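Local coordinates for protein glucanase (Klebsiella pneumoniae, PDB 5GY3) that probably hydrolyses internal beta-1,4-glucosidic bonds in cellulose, lichenin and cereal beta-glucans, as an endoglucanase of glycoside hydrolase family 8, at residues Asp56-Asp61 and Trp69-Val74; Arg220-Leu225 and Leu271-Leu276. All coordinates share one frame; numbering follows the deposited sequence.

Contact 1. Residues Asp56-Asp61 and Trp69-Val74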
loop_
_atom_site.group_PDB
_atom_site.type_symbol
_atom_site.label_atom_id
_atom_site.label_comp_id
_atom_site.label_asym_id
_atom_site.label_seq_id
_atom_site.Cartn_x
_atom_site.Cartn_y
_atom_site.Cartn_z
ATOM N N ASP A 56 -14.237 -7.636 8.213
ATOM C CA ASP A 56 -14.828 -7.014 9.386
ATOM C C ASP A 56 -15.080 -8.046 10.477
ATOM O O ASP A 56 -14.663 -7.861 11.626
ATOM C CB ASP A 56 -16.113 -6.287 8.989
ATOM C CG ASP A 56 -16.700 -5.472 10.121
ATOM O OD1 ASP A 56 -15.928 -4.952 10.946
ATOM O OD2 ASP A 56 -17.941 -5.348 10.179
ATOM N N SER A 57 -15.714 -9.171 10.128
ATOM C CA SER A 57 -16.053 -10.141 11.164
ATOM C C SER A 57 -14.813 -10.821 11.740
ATOM O O SER A 57 -14.798 -11.162 12.927
ATOM C CB SER A 57 -17.035 -11.182 10.620
ATOM O OG SER A 57 -16.463 -11.889 9.542
ATOM N N THR A 58 -13.762 -11.017 10.936
ATOM C CA THR A 58 -12.611 -11.781 11.409
ATOM C C THR A 58 -11.515 -10.908 12.009
ATOM O O THR A 58 -10.935 -11.268 13.041
ATOM C CB THR A 58 -12.008 -12.605 10.266
ATOM O OG1 THR A 58 -13.052 -13.318 9.593
ATOM C CG2 THR A 58 -10.960 -13.600 10.806
ATOM N N LEU A 59 -11.211 -9.772 11.387
ATOM C CA LEU A 59 -10.002 -9.031 11.730
ATOM C C LEU A 59 -10.236 -7.740 12.504
ATOM O O LEU A 59 -9.255 -7.119 12.928
ATOM C CB LEU A 59 -9.201 -8.723 10.458
ATOM C CG LEU A 59 -8.678 -9.940 9.697
ATOM C CD1 LEU A 59 -7.905 -9.496 8.454
ATOM C CD2 LEU A 59 -7.810 -10.830 10.598
ATOM N N ARG A 60 -11.478 -7.311 12.717
ATOM C CA ARG A 60 -11.687 -6.038 13.399
ATOM C C ARG A 60 -11.093 -6.067 14.804
ATOM O O ARG A 60 -11.342 -6.995 15.580
ATOM C CB ARG A 60 -13.168 -5.690 13.478
ATOM C CG ARG A 60 -13.412 -4.339 14.136
ATOM C CD ARG A 60 -13.135 -3.205 13.165
ATOM N NE ARG A 60 -14.225 -3.110 12.193
ATOM C CZ ARG A 60 -14.585 -1.996 11.563
ATOM N NH1 ARG A 60 -13.946 -0.853 11.790
ATOM N NH2 ARG A 60 -15.597 -2.029 10.705
ATOM N N ASP A 61 -10.292 -5.048 15.120
ATOM C CA ASP A 61 -9.803 -4.813 16.473
ATOM C C ASP A 61 -10.786 -3.876 17.167
ATOM O O ASP A 61 -10.815 -2.676 16.884
ATOM C CB ASP A 61 -8.396 -4.215 16.442
ATOM C CG ASP A 61 -7.792 -4.028 17.833
ATOM O OD1 ASP A 61 -8.546 -3.999 18.826
ATOM O OD2 ASP A 61 -6.548 -3.900 17.926
ATOM N N TRP A 69 -3.642 -7.373 11.444
ATOM C CA TRP A 69 -3.152 -7.261 10.074
ATOM C C TRP A 69 -3.009 -8.597 9.359
ATOM O O TRP A 69 -3.042 -8.612 8.131
ATOM C CB TRP A 69 -1.809 -6.525 10.028
ATOM C CG TRP A 69 -0.621 -7.362 10.435
ATOM C CD1 TRP A 69 -0.243 -7.685 11.705
ATOM C CD2 TRP A 69 0.352 -7.962 9.560
ATOM N NE1 TRP A 69 0.907 -8.452 11.679
ATOM C CE2 TRP A 69 1.287 -8.637 10.374
ATOM C CE3 TRP A 69 0.519 -7.995 8.167
ATOM C CZ2 TRP A 69 2.372 -9.339 9.842
ATOM C CZ3 TRP A 69 1.597 -8.693 7.640
ATOM C CH2 TRP A 69 2.510 -9.350 8.478
ATOM N N ARG A 70 -2.861 -9.709 10.075
ATOM C CA ARG A 70 -2.500 -10.975 9.451
ATOM C C ARG A 70 -3.369 -12.112 9.972
ATOM O O ARG A 70 -3.681 -12.176 11.166
ATOM C CB ARG A 70 -1.023 -11.286 9.707
ATOM C CG ARG A 70 -0.464 -12.479 8.941
ATOM C CD ARG A 70 1.051 -12.519 9.147
ATOM N NE ARG A 70 1.685 -13.732 8.634
ATOM C CZ ARG A 70 1.757 -14.872 9.316
ATOM N NH1 ARG A 70 1.209 -14.957 10.522
ATOM N NH2 ARG A 70 2.364 -15.928 8.788
ATOM N N TYR A 71 -3.734 -13.023 9.069
ATOM C CA TYR A 71 -4.548 -14.190 9.392
ATOM C C TYR A 71 -3.846 -15.428 8.855
ATOM O O TYR A 71 -3.677 -15.566 7.639
ATOM C CB TYR A 71 -5.953 -14.054 8.787
ATOM C CG TYR A 71 -6.883 -15.214 9.097
ATOM C CD1 TYR A 71 -7.639 -15.228 10.257
ATOM C CD2 TYR A 71 -7.007 -16.282 8.216
ATOM C CE1 TYR A 71 -8.498 -16.273 10.538
ATOM C CE2 TYR A 71 -7.869 -17.336 8.490
ATOM C CZ TYR A 71 -8.607 -17.323 9.652
ATOM O OH TYR A 71 -9.462 -18.366 9.931
ATOM N N ASN A 72 -3.408 -16.312 9.758
ATOM C CA ASN A 72 -2.723 -17.542 9.364
ATOM C C ASN A 72 -3.637 -18.734 9.626
ATOM O O ASN A 72 -3.798 -19.151 10.784
ATOM C CB ASN A 72 -1.398 -17.696 10.122
ATOM C CG ASN A 72 -0.597 -18.912 9.666
ATOM O OD1 ASN A 72 -1.037 -19.676 8.806
ATOM N ND2 ASN A 72 0.593 -19.082 10.230
ATOM N N PRO A 73 -4.243 -19.329 8.590
ATOM C CA PRO A 73 -5.278 -20.352 8.827
ATOM C C PRO A 73 -4.744 -21.660 9.396
ATOM O O PRO A 73 -5.533 -22.442 9.939
ATOM C CB PRO A 73 -5.887 -20.559 7.434
ATOM C CG PRO A 73 -4.784 -20.208 6.492
ATOM C CD PRO A 73 -4.019 -19.087 7.150
ATOM N N VAL A 74 -3.440 -21.931 9.291
ATOM C CA VAL A 74 -2.890 -23.162 9.858
ATOM C C VAL A 74 -2.356 -22.966 11.267
ATOM O O VAL A 74 -1.987 -23.954 11.926
ATOM C CB VAL A 74 -1.764 -23.737 8.974
ATOM C CG1 VAL A 74 -2.195 -23.763 7.523
ATOM C CG2 VAL A 74 -0.475 -22.943 9.155
#
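T58 and Y71 meet where the last turn of helix 45-59 lies against the short strand 70-71. The methyl CG2 of T58 comes obliquely onto the CD1-CE1 side of the Y71 ring, 3.6 Å from CE1. It reaches there because it stands anti to the backbone N, while OG1 turns back to its own helix and is hydrogen-bonded to the carbonyl of W54. L59, the buried member, brings CD2 to within 4.1 Å of CB of Y71, and its side chain runs at about a right angle to that of the tyrosine. The ring of W54 adds an edge-to-face contact with Y71, so this part is the compact one, held by apolar packing. Away from it the contact thins: the side chain of R70 leaves the backbone pointing away from the helix, and on the helix side R60 turns back on D56. NE and NH2 of R60 both bond to OD1 of D56, NE at 2.8 Å, with that oxygen almost in the guanidinium plane. Y71 is also backbone-bonded to S27, so the end of helix 45-59 packs against the two-stranded antiparallel sheet 27-28/70-71, within the largely helical (alpha/alpha)6-barrel fold of glycoside hydrolase family 8.

Contact 2. Residues Arg220-Leu225 and Leu271-Leu276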
loop_
_atom_site.group_PDB
_atom_site.type_symbol
_atom_site.label_atom_id
_atom_site.label_comp_id
_atom_site.label_asym_id
_atom_site.label_seq_id
_atom_site.Cartn_x
_atom_site.Cartn_y
_atom_site.Cartn_z
ATOM N N ARG A 220 5.985 0.273 -4.120
ATOM C CA ARG A 220 4.637 0.827 -4.197
ATOM C C ARG A 220 4.621 2.353 -4.159
ATOM O O ARG A 220 3.598 2.950 -4.514
ATOM C CB ARG A 220 3.769 0.273 -3.062
ATOM C CG ARG A 220 3.423 -1.181 -3.274
ATOM C CD ARG A 220 2.383 -1.664 -2.282
ATOM N NE ARG A 220 2.796 -1.394 -0.907
ATOM C CZ ARG A 220 3.373 -2.283 -0.106
ATOM N NH1 ARG A 220 3.605 -3.513 -0.550
ATOM N NH2 ARG A 220 3.709 -1.942 1.140
ATOM N N ILE A 221 5.717 2.989 -3.731
ATOM C CA ILE A 221 5.734 4.450 -3.623
ATOM C C ILE A 221 5.495 5.119 -4.971
ATOM O O ILE A 221 4.625 6.004 -5.057
ATOM C CB ILE A 221 7.040 4.906 -2.942
ATOM C CG1 ILE A 221 7.108 4.353 -1.513
ATOM C CG2 ILE A 221 7.205 6.449 -2.963
ATOM C CD1 ILE A 221 8.492 4.509 -0.824
ATOM N N PRO A 222 6.206 4.771 -6.050
ATOM C CA PRO A 222 5.899 5.407 -7.339
ATOM C C PRO A 222 4.520 5.056 -7.855
ATOM O O PRO A 222 3.904 5.865 -8.565
ATOM C CB PRO A 222 7.008 4.890 -8.266
ATOM C CG PRO A 222 7.519 3.639 -7.596
ATOM C CD PRO A 222 7.407 3.915 -6.131
ATOM N N LEU A 223 4.010 3.871 -7.524
ATOM C CA LEU A 223 2.617 3.568 -7.817
ATOM C C LEU A 223 1.693 4.581 -7.153
ATOM O O LEU A 223 0.848 5.189 -7.815
ATOM C CB LEU A 223 2.279 2.150 -7.362
ATOM C CG LEU A 223 0.794 1.778 -7.286
ATOM C CD1 LEU A 223 0.119 1.808 -8.669
ATOM C CD2 LEU A 223 0.664 0.395 -6.668
ATOM N N TYR A 224 1.843 4.791 -5.839
ATOM C CA TYR A 224 0.921 5.711 -5.170
ATOM C C TYR A 224 1.148 7.155 -5.610
ATOM O O TYR A 224 0.185 7.927 -5.729
ATOM C CB TYR A 224 1.056 5.586 -3.653
ATOM C CG TYR A 224 0.628 4.256 -3.089
ATOM C CD1 TYR A 224 -0.480 3.578 -3.584
ATOM C CD2 TYR A 224 1.340 3.676 -2.039
ATOM C CE1 TYR A 224 -0.870 2.345 -3.036
ATOM C CE2 TYR A 224 0.966 2.462 -1.500
ATOM C CZ TYR A 224 -0.136 1.796 -1.999
ATOM O OH TYR A 224 -0.496 0.585 -1.434
ATOM N N LEU A 225 2.401 7.532 -5.885
ATOM C CA LEU A 225 2.679 8.877 -6.385
ATOM C C LEU A 225 2.028 9.108 -7.741
ATOM O O LEU A 225 1.400 10.147 -7.977
ATOM C CB LEU A 225 4.188 9.100 -6.498
ATOM C CG LEU A 225 4.986 9.296 -5.210
ATOM C CD1 LEU A 225 6.484 9.323 -5.536
ATOM C CD2 LEU A 225 4.558 10.575 -4.484
ATOM N N LEU A 271 7.326 -5.065 -12.962
ATOM C CA LEU A 271 7.562 -4.428 -14.248
ATOM C C LEU A 271 6.416 -3.492 -14.620
ATOM O O LEU A 271 6.650 -2.447 -15.235
ATOM C CB LEU A 271 7.763 -5.504 -15.316
ATOM C CG LEU A 271 8.042 -5.051 -16.744
ATOM C CD1 LEU A 271 9.244 -4.133 -16.764
ATOM C CD2 LEU A 271 8.266 -6.273 -17.649
ATOM N N ALA A 272 5.185 -3.838 -14.232
ATOM C CA ALA A 272 4.051 -2.950 -14.473
ATOM C C ALA A 272 4.209 -1.628 -13.726
ATOM O O ALA A 272 3.879 -0.563 -14.258
ATOM C CB ALA A 272 2.748 -3.646 -14.080
ATOM N N VAL A 273 4.736 -1.664 -12.502
ATOM C CA VAL A 273 5.009 -0.406 -11.804
ATOM C C VAL A 273 6.089 0.393 -12.526
ATOM O O VAL A 273 6.012 1.625 -12.621
ATOM C CB VAL A 273 5.394 -0.672 -10.335
ATOM C CG1 VAL A 273 5.883 0.620 -9.655
ATOM C CG2 VAL A 273 4.206 -1.245 -9.583
ATOM N N ARG A 274 7.125 -0.284 -13.030
ATOM C CA ARG A 274 8.149 0.410 -13.806
ATOM C C ARG A 274 7.533 1.105 -15.018
ATOM O O ARG A 274 7.824 2.278 -15.282
ATOM C CB ARG A 274 9.249 -0.572 -14.225
ATOM C CG ARG A 274 10.372 0.025 -15.079
ATOM C CD ARG A 274 10.035 -0.109 -16.547
ATOM N NE ARG A 274 11.104 0.359 -17.419
ATOM C CZ ARG A 274 10.890 0.755 -18.665
ATOM N NH1 ARG A 274 11.902 1.166 -19.422
ATOM N NH2 ARG A 274 9.651 0.751 -19.140
ATOM N N ASP A 275 6.679 0.391 -15.768
ATOM C CA ASP A 275 6.047 0.977 -16.950
ATOM C C ASP A 275 5.180 2.169 -16.568
ATOM O O ASP A 275 5.196 3.205 -17.247
ATOM C CB ASP A 275 5.192 -0.060 -17.683
ATOM C CG ASP A 275 6.016 -1.081 -18.467
ATOM O OD1 ASP A 275 7.218 -0.853 -18.703
ATOM O OD2 ASP A 275 5.436 -2.118 -18.852
ATOM N N LEU A 276 4.419 2.037 -15.477
ATOM C CA LEU A 276 3.619 3.160 -14.996
ATOM C C LEU A 276 4.503 4.350 -14.650
ATOM O O LEU A 276 4.186 5.495 -15.003
ATOM C CB LEU A 276 2.782 2.732 -13.785
ATOM C CG LEU A 276 1.885 3.807 -13.152
ATOM C CD1 LEU A 276 0.807 4.284 -14.137
ATOM C CD2 LEU A 276 1.249 3.292 -11.876
#
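L223 and L276 share one torsion pattern, CG anti to the backbone N (chi1 166° and 180°) and the same turn at the next bond, and with it their ends meet: CD1 of L223 lies 3.7 Å from CD2 of L276. The pair belongs to a helix-helix packing inside the largely helical family 8 fold, an (alpha/alpha)6-barrel type of architecture. Helix 220-228 and helix 268-278 run in roughly the same direction here, the axes of the two short segments inclined by 43° and coming within 9.3 Å. Their backbones come nearest at L223 and V273, whose CA atoms are 6.1 Å apart. V273 points its side chain at the other helix. Its CG1 lies by the ring of P222, which also points across at about a right angle to the valine side chain, and is near the backbone N of L223 as well; CG2 of V273 is farther off, 4.5 Å from CB of L223. The side-chain contacts between the segments are all apolar. Helix 293-307 closes over them: A305 touches L223, and V302 touches both V273 and L276. P222 is backed by W238 of helix 236-243. R274 and D275 lie on a part of helix 268-278 turned from this contact, where NH2 of R274 makes a salt bridge to OD1 of D275, 2.9 Å; each has a further partner, E280 for R274 and R247 for D275. At the P222 end of the interface, the ring carbon CG of P222 stands 4.0 Å from CG1 of V273.

How the contacts relate
Contact 1 closes before contact 2 opens along the chain, and both fall within the single family 8 range. Their centres are 28 Å apart, on opposite sides of the centre of the chain; the nearest atoms stay about 10 Å apart, so neither touches the other. They share no helix or strand: contact 1 joins helix 45-59 to strand 70-71 at a partly buried position, whereas contact 2 packs helices 220-228 and 268-278 deeper inside. The side chains of R70 and L223 lie about 11 and 10 Å from that of D87, the predicted nucleophile, so neither touches it; the two contacts are packing on different sides of the same fold.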